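Local coordinates for protein nucleoporin nup120 (Schizosaccharomyces pombe, PDB 4GQ2) that serves as a structural constituent of the nuclear pore complex, whose components can also dock transiently associated transport factors, at residues Trp76-Asn81 against Ser109-Asp114; Gly417-Ile422 against Leu498-Trp503; Asp638-Leu643 against Ser713-Cys718. One frame throughout, in Å; residues are numbered along the deposited sequence.

Contact 1 of 3, residues Trp76-Asn81 against Ser109-Asp114; sequences WSIFQN and SNVMKD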
# COMPACT_ATOMS: atom_id res chain seq x y z
N TRP A 76 6.00 16.41 -20.81
CA TRP A 76 5.10 17.56 -20.89
C TRP A 76 3.74 17.13 -21.30
O TRP A 76 3.58 16.16 -22.04
CB TRP A 76 5.63 18.60 -21.87
CG TRP A 76 5.81 18.10 -23.29
CD1 TRP A 76 6.94 17.49 -23.83
CD2 TRP A 76 4.85 18.18 -24.40
NE1 TRP A 76 6.75 17.19 -25.16
CE2 TRP A 76 5.52 17.57 -25.57
CE3 TRP A 76 3.56 18.67 -24.55
CZ2 TRP A 76 4.90 17.47 -26.81
CZ3 TRP A 76 2.94 18.56 -25.81
CH2 TRP A 76 3.59 17.97 -26.91
N SER A 77 2.74 17.84 -20.81
CA SER A 77 1.36 17.60 -21.20
C SER A 77 0.67 18.95 -21.29
O SER A 77 1.06 19.90 -20.60
CB SER A 77 0.66 16.69 -20.17
OG SER A 77 1.41 15.49 -19.94
N ILE A 78 -0.34 19.05 -22.15
CA ILE A 78 -1.12 20.27 -22.27
C ILE A 78 -2.62 20.01 -22.14
O ILE A 78 -3.13 19.01 -22.65
CB ILE A 78 -0.80 21.06 -23.57
CG1 ILE A 78 -1.01 20.20 -24.83
CG2 ILE A 78 0.61 21.64 -23.50
CD1 ILE A 78 -0.78 20.95 -26.13
N PHE A 79 -3.32 20.91 -21.46
CA PHE A 79 -4.71 20.71 -21.07
C PHE A 79 -5.60 21.89 -21.50
O PHE A 79 -5.12 22.99 -21.73
CB PHE A 79 -4.81 20.48 -19.55
CG PHE A 79 -3.95 19.34 -19.06
CD1 PHE A 79 -2.62 19.55 -18.73
CD2 PHE A 79 -4.47 18.06 -18.94
CE1 PHE A 79 -1.82 18.50 -18.29
CE2 PHE A 79 -3.68 17.00 -18.49
CZ PHE A 79 -2.35 17.23 -18.17
N GLN A 80 -6.90 21.64 -21.60
CA GLN A 80 -7.85 22.67 -22.01
C GLN A 80 -8.16 23.70 -20.91
O GLN A 80 -9.05 24.53 -21.07
CB GLN A 80 -9.12 22.04 -22.57
CG GLN A 80 -8.95 21.51 -23.99
CD GLN A 80 -10.21 20.92 -24.57
OE1 GLN A 80 -10.84 20.05 -23.96
NE2 GLN A 80 -10.59 21.38 -25.75
N ASN A 81 -7.42 23.64 -19.81
CA ASN A 81 -7.48 24.69 -18.80
C ASN A 81 -6.32 25.68 -18.95
O ASN A 81 -5.94 26.35 -17.99
CB ASN A 81 -7.54 24.09 -17.39
CG ASN A 81 -6.27 23.34 -17.01
OD1 ASN A 81 -5.35 23.18 -17.82
ND2 ASN A 81 -6.21 22.89 -15.76
N SER A 109 -3.99 31.74 -23.32
CA SER A 109 -4.69 30.97 -24.35
C SER A 109 -4.12 29.56 -24.42
O SER A 109 -2.95 29.35 -24.09
CB SER A 109 -4.54 31.68 -25.70
OG SER A 109 -4.78 30.79 -26.77
N ASN A 110 -4.94 28.60 -24.86
CA ASN A 110 -4.53 27.20 -24.97
C ASN A 110 -3.33 26.98 -25.88
O ASN A 110 -3.32 27.45 -27.01
CB ASN A 110 -5.71 26.32 -25.45
CG ASN A 110 -6.63 25.89 -24.32
OD1 ASN A 110 -6.19 25.66 -23.19
ND2 ASN A 110 -7.91 25.75 -24.62
N VAL A 111 -2.32 26.26 -25.39
CA VAL A 111 -1.23 25.82 -26.24
C VAL A 111 -1.83 24.96 -27.35
O VAL A 111 -2.69 24.13 -27.10
CB VAL A 111 -0.17 25.01 -25.46
CG1 VAL A 111 0.98 24.61 -26.38
CG2 VAL A 111 0.37 25.82 -24.28
N MET A 112 -1.39 25.19 -28.59
CA MET A 112 -1.92 24.42 -29.71
C MET A 112 -1.30 23.04 -29.76
O MET A 112 -0.16 22.83 -29.32
CB MET A 112 -1.71 25.16 -31.05
CG MET A 112 -0.28 25.16 -31.57
SD MET A 112 -0.19 25.65 -33.30
CE MET A 112 1.46 25.09 -33.75
N LYS A 113 -2.06 22.10 -30.30
CA LYS A 113 -1.59 20.75 -30.58
C LYS A 113 -0.35 20.86 -31.47
O LYS A 113 -0.29 21.69 -32.39
CB LYS A 113 -2.72 19.97 -31.27
CG LYS A 113 -2.33 18.62 -31.84
CD LYS A 113 -2.61 17.48 -30.87
CE LYS A 113 -2.50 16.12 -31.56
NZ LYS A 113 -1.08 15.74 -31.82
N ASP A 114 0.66 20.04 -31.16
CA ASP A 114 1.96 20.12 -31.84
C ASP A 114 2.63 21.47 -31.61
O ASP A 114 3.53 21.86 -32.35
CB ASP A 114 1.82 19.85 -33.35
CG ASP A 114 1.07 18.57 -33.63
OD1 ASP A 114 1.65 17.49 -33.45
OD2 ASP A 114 -0.10 18.64 -34.03
O HOH W 1 -2.86 24.54 -22.82
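In the beta-propeller domain, strand 73-79 of one sheet faces the short strand 111-112, where the chain rounds a corner into strand 115-121 of the next sheet. The two backbones do not pair directly, and no hydrogen bond joins the segments without a water between. The tight end of the contact is apolar. Ile78 points at Val111 and crosses it at about a right angle, with its CG2 4.0 Å from Val111 CB. Its chi1 of 57° puts CG1 in the crowded position between the backbone N and the carbonyl carbon, while the extended chi2 carries CD1 past the valine, 3.8 Å from Val111 O and equally far from Met112 O. Val116 packs on both side chains and Leu84 on Ile78, so this half is closed in; Tyr58 OH hydrogen-bonds Val111 O. Toward Gln80 and Asn110 the interface loosens. The Gln80 side chain starts away from the other segment and is exposed, and the Asn110 amide lies alongside the Gln80 backbone, its ND2 4.0 Å from Gln80 CA. Two acceptors come close here, Asn110 OD1 and Phe79 O at 3.2 Å, but each has its own donor: Arg82 N, weakly, for OD1 and a water for Phe79 O. Between the two halves this water bridges the backbones: it donates to Phe79 O at 2.9 Å and accepts from Val111 N at 3.1 Å.

Contact 2 of 3, residues Gly417-Ile422 against Leu498-Trp503; sequences GDISEI and LLYNEW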
# COMPACT_ATOMS: atom_id res chain seq x y z
N GLY A 417 -11.19 -7.99 6.35
CA GLY A 417 -12.00 -6.86 6.79
C GLY A 417 -13.38 -6.81 6.15
O GLY A 417 -13.81 -7.77 5.50
N ASP A 418 -14.06 -5.68 6.32
CA ASP A 418 -15.45 -5.54 5.87
C ASP A 418 -15.55 -4.75 4.56
O ASP A 418 -14.53 -4.40 3.96
CB ASP A 418 -16.30 -4.91 6.98
CG ASP A 418 -17.73 -5.46 7.02
OD1 ASP A 418 -18.27 -5.93 5.99
OD2 ASP A 418 -18.33 -5.42 8.12
N ILE A 419 -16.78 -4.46 4.14
CA ILE A 419 -17.09 -3.87 2.83
C ILE A 419 -16.28 -2.62 2.51
O ILE A 419 -15.68 -2.52 1.44
CB ILE A 419 -18.60 -3.57 2.71
CG1 ILE A 419 -19.40 -4.87 2.81
CG2 ILE A 419 -18.94 -2.89 1.38
CD1 ILE A 419 -20.89 -4.66 2.97
N SER A 420 -16.26 -1.67 3.44
CA SER A 420 -15.57 -0.40 3.21
C SER A 420 -14.07 -0.57 3.07
O SER A 420 -13.49 -0.03 2.14
CB SER A 420 -15.93 0.62 4.28
OG SER A 420 -17.24 1.11 4.03
N GLU A 421 -13.46 -1.31 4.00
CA GLU A 421 -12.03 -1.64 3.92
C GLU A 421 -11.65 -2.21 2.56
O GLU A 421 -10.69 -1.75 1.94
CB GLU A 421 -11.63 -2.62 5.02
CG GLU A 421 -11.77 -2.08 6.43
CD GLU A 421 -12.13 -3.19 7.41
OE1 GLU A 421 -13.35 -3.39 7.70
OE2 GLU A 421 -11.20 -3.86 7.89
N ILE A 422 -12.42 -3.20 2.10
CA ILE A 422 -12.11 -3.90 0.84
C ILE A 422 -12.26 -3.00 -0.39
O ILE A 422 -11.37 -2.96 -1.24
CB ILE A 422 -12.95 -5.18 0.67
CG1 ILE A 422 -12.65 -6.17 1.81
CG2 ILE A 422 -12.68 -5.81 -0.69
CD1 ILE A 422 -13.70 -7.25 1.98
N LEU A 498 -26.64 -2.08 0.54
CA LEU A 498 -26.68 -0.69 0.08
C LEU A 498 -25.30 -0.03 0.17
O LEU A 498 -24.92 0.72 -0.73
CB LEU A 498 -27.73 0.12 0.84
CG LEU A 498 -29.22 -0.22 0.69
CD1 LEU A 498 -30.03 0.58 1.70
CD2 LEU A 498 -29.74 0.06 -0.72
N LEU A 499 -24.56 -0.30 1.24
CA LEU A 499 -23.19 0.20 1.37
C LEU A 499 -22.31 -0.32 0.22
O LEU A 499 -21.56 0.45 -0.38
CB LEU A 499 -22.59 -0.19 2.74
CG LEU A 499 -21.20 0.32 3.15
CD1 LEU A 499 -21.14 1.84 3.26
CD2 LEU A 499 -20.75 -0.31 4.46
N TYR A 500 -22.44 -1.61 -0.09
CA TYR A 500 -21.67 -2.24 -1.17
C TYR A 500 -21.95 -1.53 -2.49
O TYR A 500 -21.02 -1.19 -3.23
CB TYR A 500 -22.01 -3.73 -1.28
CG TYR A 500 -21.20 -4.48 -2.32
CD1 TYR A 500 -21.52 -4.39 -3.68
CD2 TYR A 500 -20.11 -5.25 -1.95
CE1 TYR A 500 -20.77 -5.06 -4.64
CE2 TYR A 500 -19.36 -5.93 -2.90
CZ TYR A 500 -19.69 -5.83 -4.24
OH TYR A 500 -18.94 -6.50 -5.17
N ASN A 501 -23.23 -1.32 -2.78
CA ASN A 501 -23.66 -0.71 -4.05
C ASN A 501 -23.21 0.74 -4.21
O ASN A 501 -22.87 1.17 -5.32
CB ASN A 501 -25.18 -0.81 -4.22
CG ASN A 501 -25.67 -2.24 -4.39
OD1 ASN A 501 -24.89 -3.16 -4.65
ND2 ASN A 501 -26.97 -2.43 -4.24
N GLU A 502 -23.21 1.48 -3.11
CA GLU A 502 -22.69 2.84 -3.16
C GLU A 502 -21.19 2.85 -3.49
O GLU A 502 -20.74 3.61 -4.34
CB GLU A 502 -22.99 3.60 -1.86
CG GLU A 502 -22.72 5.10 -1.93
CD GLU A 502 -23.61 5.85 -2.92
OE1 GLU A 502 -23.55 7.09 -2.94
OE2 GLU A 502 -24.37 5.22 -3.68
N TRP A 503 -20.43 1.99 -2.81
CA TRP A 503 -19.00 1.84 -3.13
C TRP A 503 -18.82 1.47 -4.58
O TRP A 503 -18.02 2.09 -5.28
CB TRP A 503 -18.36 0.80 -2.24
CG TRP A 503 -17.93 1.30 -0.88
CD1 TRP A 503 -18.51 1.01 0.35
CD2 TRP A 503 -16.81 2.18 -0.57
NE1 TRP A 503 -17.84 1.64 1.37
CE2 TRP A 503 -16.81 2.36 0.88
CE3 TRP A 503 -15.83 2.82 -1.33
CZ2 TRP A 503 -15.87 3.15 1.53
CZ3 TRP A 503 -14.88 3.61 -0.67
CH2 TRP A 503 -14.90 3.77 0.73
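In the helical section between propeller strands 390-395 and 520-525, Ser420 in the first turn of helix 419-428 reaches across to helix 492-515. Its CB lies against the indole of Trp503, 3.6 Å from NE1 and 3.7 Å from CZ2. One bond further, with chi1 at -75°, OG sits anti to the carbonyl carbon and accepts a hydrogen bond from Trp503 NE1 at 2.8 Å. The bond is bent, 139° at the hydrogen, partly because OG lies 22° out of the indole plane. OG also meets Leu499 CD2 at 3.8 Å. The carbonyl O of Ser420 stands 4.0 Å above one face of the indole, toward the rim. Ile419 fills the neighbouring space: CG2 rests on Tyr500 CA, also at 3.8 Å, and touches Trp503 CD1. The indole further packs on Val471 and Ile475 of helix 464-478, and its plane runs parallel to that of Trp423. An alanine at Trp503 would lose the indole N-H and its flat surface, and would probably loosen the seam between the helices. All five touching residues are buried, so the one polar link gives the indole N-H an acceptor inside an otherwise apolar interface.

Contact 3 of 3, residues Asp638-Leu643 against Ser713-Cys718; sequences DTLVSL and SKFAGC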
# COMPACT_ATOMS: atom_id res chain seq x y z
N ASP A 638 -6.14 -38.92 -11.14
CA ASP A 638 -5.89 -39.80 -12.27
C ASP A 638 -4.92 -39.23 -13.29
O ASP A 638 -4.04 -39.94 -13.76
CB ASP A 638 -7.21 -40.27 -12.90
CG ASP A 638 -7.87 -41.39 -12.10
OD1 ASP A 638 -7.14 -42.19 -11.47
OD2 ASP A 638 -9.11 -41.47 -12.09
N THR A 639 -5.05 -37.93 -13.59
CA THR A 639 -4.11 -37.31 -14.54
C THR A 639 -2.72 -37.15 -13.94
O THR A 639 -1.74 -37.14 -14.68
CB THR A 639 -4.61 -35.99 -15.21
OG1 THR A 639 -3.77 -34.89 -14.86
CG2 THR A 639 -6.05 -35.69 -14.89
N LEU A 640 -2.63 -37.05 -12.61
CA LEU A 640 -1.32 -36.98 -11.95
C LEU A 640 -0.60 -38.32 -11.93
O LEU A 640 0.62 -38.38 -12.12
CB LEU A 640 -1.44 -36.41 -10.54
CG LEU A 640 -1.59 -34.89 -10.42
CD1 LEU A 640 -2.00 -34.52 -9.00
CD2 LEU A 640 -0.32 -34.14 -10.86
N VAL A 641 -1.36 -39.39 -11.71
CA VAL A 641 -0.82 -40.76 -11.73
C VAL A 641 -0.28 -41.15 -13.11
O VAL A 641 0.67 -41.93 -13.22
CB VAL A 641 -1.87 -41.77 -11.24
CG1 VAL A 641 -1.48 -43.21 -11.57
CG2 VAL A 641 -2.10 -41.61 -9.74
N SER A 642 -0.88 -40.59 -14.16
CA SER A 642 -0.51 -40.94 -15.53
C SER A 642 0.83 -40.35 -15.94
O SER A 642 1.36 -40.68 -17.00
CB SER A 642 -1.58 -40.44 -16.50
OG SER A 642 -1.26 -39.15 -16.98
N LEU A 643 1.38 -39.47 -15.12
CA LEU A 643 2.61 -38.78 -15.47
C LEU A 643 3.83 -39.53 -14.95
O LEU A 643 3.83 -40.05 -13.83
CB LEU A 643 2.59 -37.33 -14.96
CG LEU A 643 1.46 -36.43 -15.51
CD1 LEU A 643 1.23 -35.22 -14.63
CD2 LEU A 643 1.70 -36.01 -16.95
N SER A 713 2.74 -42.21 -3.47
CA SER A 713 4.06 -42.82 -3.67
C SER A 713 4.90 -41.97 -4.63
O SER A 713 6.10 -41.78 -4.42
CB SER A 713 3.92 -44.24 -4.21
OG SER A 713 5.16 -44.74 -4.68
N LYS A 714 4.24 -41.47 -5.66
CA LYS A 714 4.86 -40.57 -6.63
C LYS A 714 5.26 -39.21 -6.04
O LYS A 714 6.04 -38.47 -6.65
CB LYS A 714 3.93 -40.39 -7.84
CG LYS A 714 4.13 -41.43 -8.92
CD LYS A 714 3.13 -41.25 -10.05
CE LYS A 714 3.76 -41.52 -11.41
NZ LYS A 714 4.21 -42.93 -11.60
N PHE A 715 4.75 -38.89 -4.85
CA PHE A 715 5.07 -37.62 -4.18
C PHE A 715 5.72 -37.80 -2.81
O PHE A 715 5.71 -36.86 -2.01
CB PHE A 715 3.82 -36.73 -4.08
CG PHE A 715 3.48 -36.03 -5.35
CD1 PHE A 715 2.66 -36.63 -6.30
CD2 PHE A 715 3.98 -34.76 -5.61
CE1 PHE A 715 2.36 -35.99 -7.49
CE2 PHE A 715 3.67 -34.10 -6.80
CZ PHE A 715 2.86 -34.72 -7.73
N ALA A 716 6.31 -38.97 -2.56
CA ALA A 716 6.88 -39.33 -1.25
C ALA A 716 7.76 -38.35 -0.44
O ALA A 716 7.63 -38.26 0.79
CB ALA A 716 7.76 -40.57 -1.39
N GLY A 717 8.56 -37.53 -1.09
CA GLY A 717 9.43 -36.59 -0.36
C GLY A 717 9.09 -35.15 -0.72
O GLY A 717 9.98 -34.34 -0.98
N CYS A 718 7.80 -34.82 -0.73
CA CYS A 718 7.32 -33.50 -1.18
C CYS A 718 7.32 -32.43 -0.09
O CYS A 718 7.05 -31.25 -0.37
CB CYS A 718 5.93 -33.62 -1.81
SG CYS A 718 4.63 -33.99 -0.62
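Two neighbouring side chains of the 713-718 loop, Lys714 and Phe715, both set out toward the C-terminal part of helix 630-641 but do different work there. Lys714 comes in over the backbone. Its chain is extended through chi2, then bends at chi3 (142°) and again at chi4 (64°), so that the far methylenes lie along the carbonyls of Leu640 and Val641. CD is 4.3 Å from Leu640 O, and CE is 3.6 Å from Val641 O. NZ is 4.0 Å from Val641 O, and no hydrogen bond crosses the contact. A positive charge among carbonyl oxygens near the C-terminal end of a helix would nevertheless probably be electrostatically favourable. Phe715 approaches beside the lysine and meets a side chain instead of the backbone. With chi2 at 88° its ring stands perpendicular to the plane of its CA, CB and CG atoms, and the tip, CZ, touches Leu640 CD2 loosely at 4.5 Å. Val641 CB is directed away from the loop, and the side chain touches Glu710 and Leu711 of helix 709-713. The leucine and the phenylalanine share Ile703 as a neighbour, and the ring also packs on Pro646, Met647 and Ile650. Within the segments, Ser642 OG donates to Thr639 O at 3.1 Å, from above the carbonyl plane, and a type I beta turn runs from Ser713 to Ala716. Lysine over backbone and phenylalanine against leucine thus pack an interhelical loop onto a helix end, an arrangement that belongs to the largely helical architecture of the Nup120 helical domain.

How the contacts relate
The contacts follow one another along the chain, each closing before the next opens. Contacts 1 and 2 both belong to the beta-propeller domain, yet they differ in kind: contact 1 sets strand 73-79 of one sheet against the short strand 111-112 that leads into the next, while contact 2 joins helices 419-428 and 492-515, which come between strands 390-395 and 520-525 of the eight-stranded sheet. Their centres are 39 Å apart. Contact 3, in the helical domain, is 43 Å from contact 2 and 64 Å from contact 1, centre to centre, and lies across the chain's centre from contact 1. None touches another; they lie in separate parts of this extended pore component.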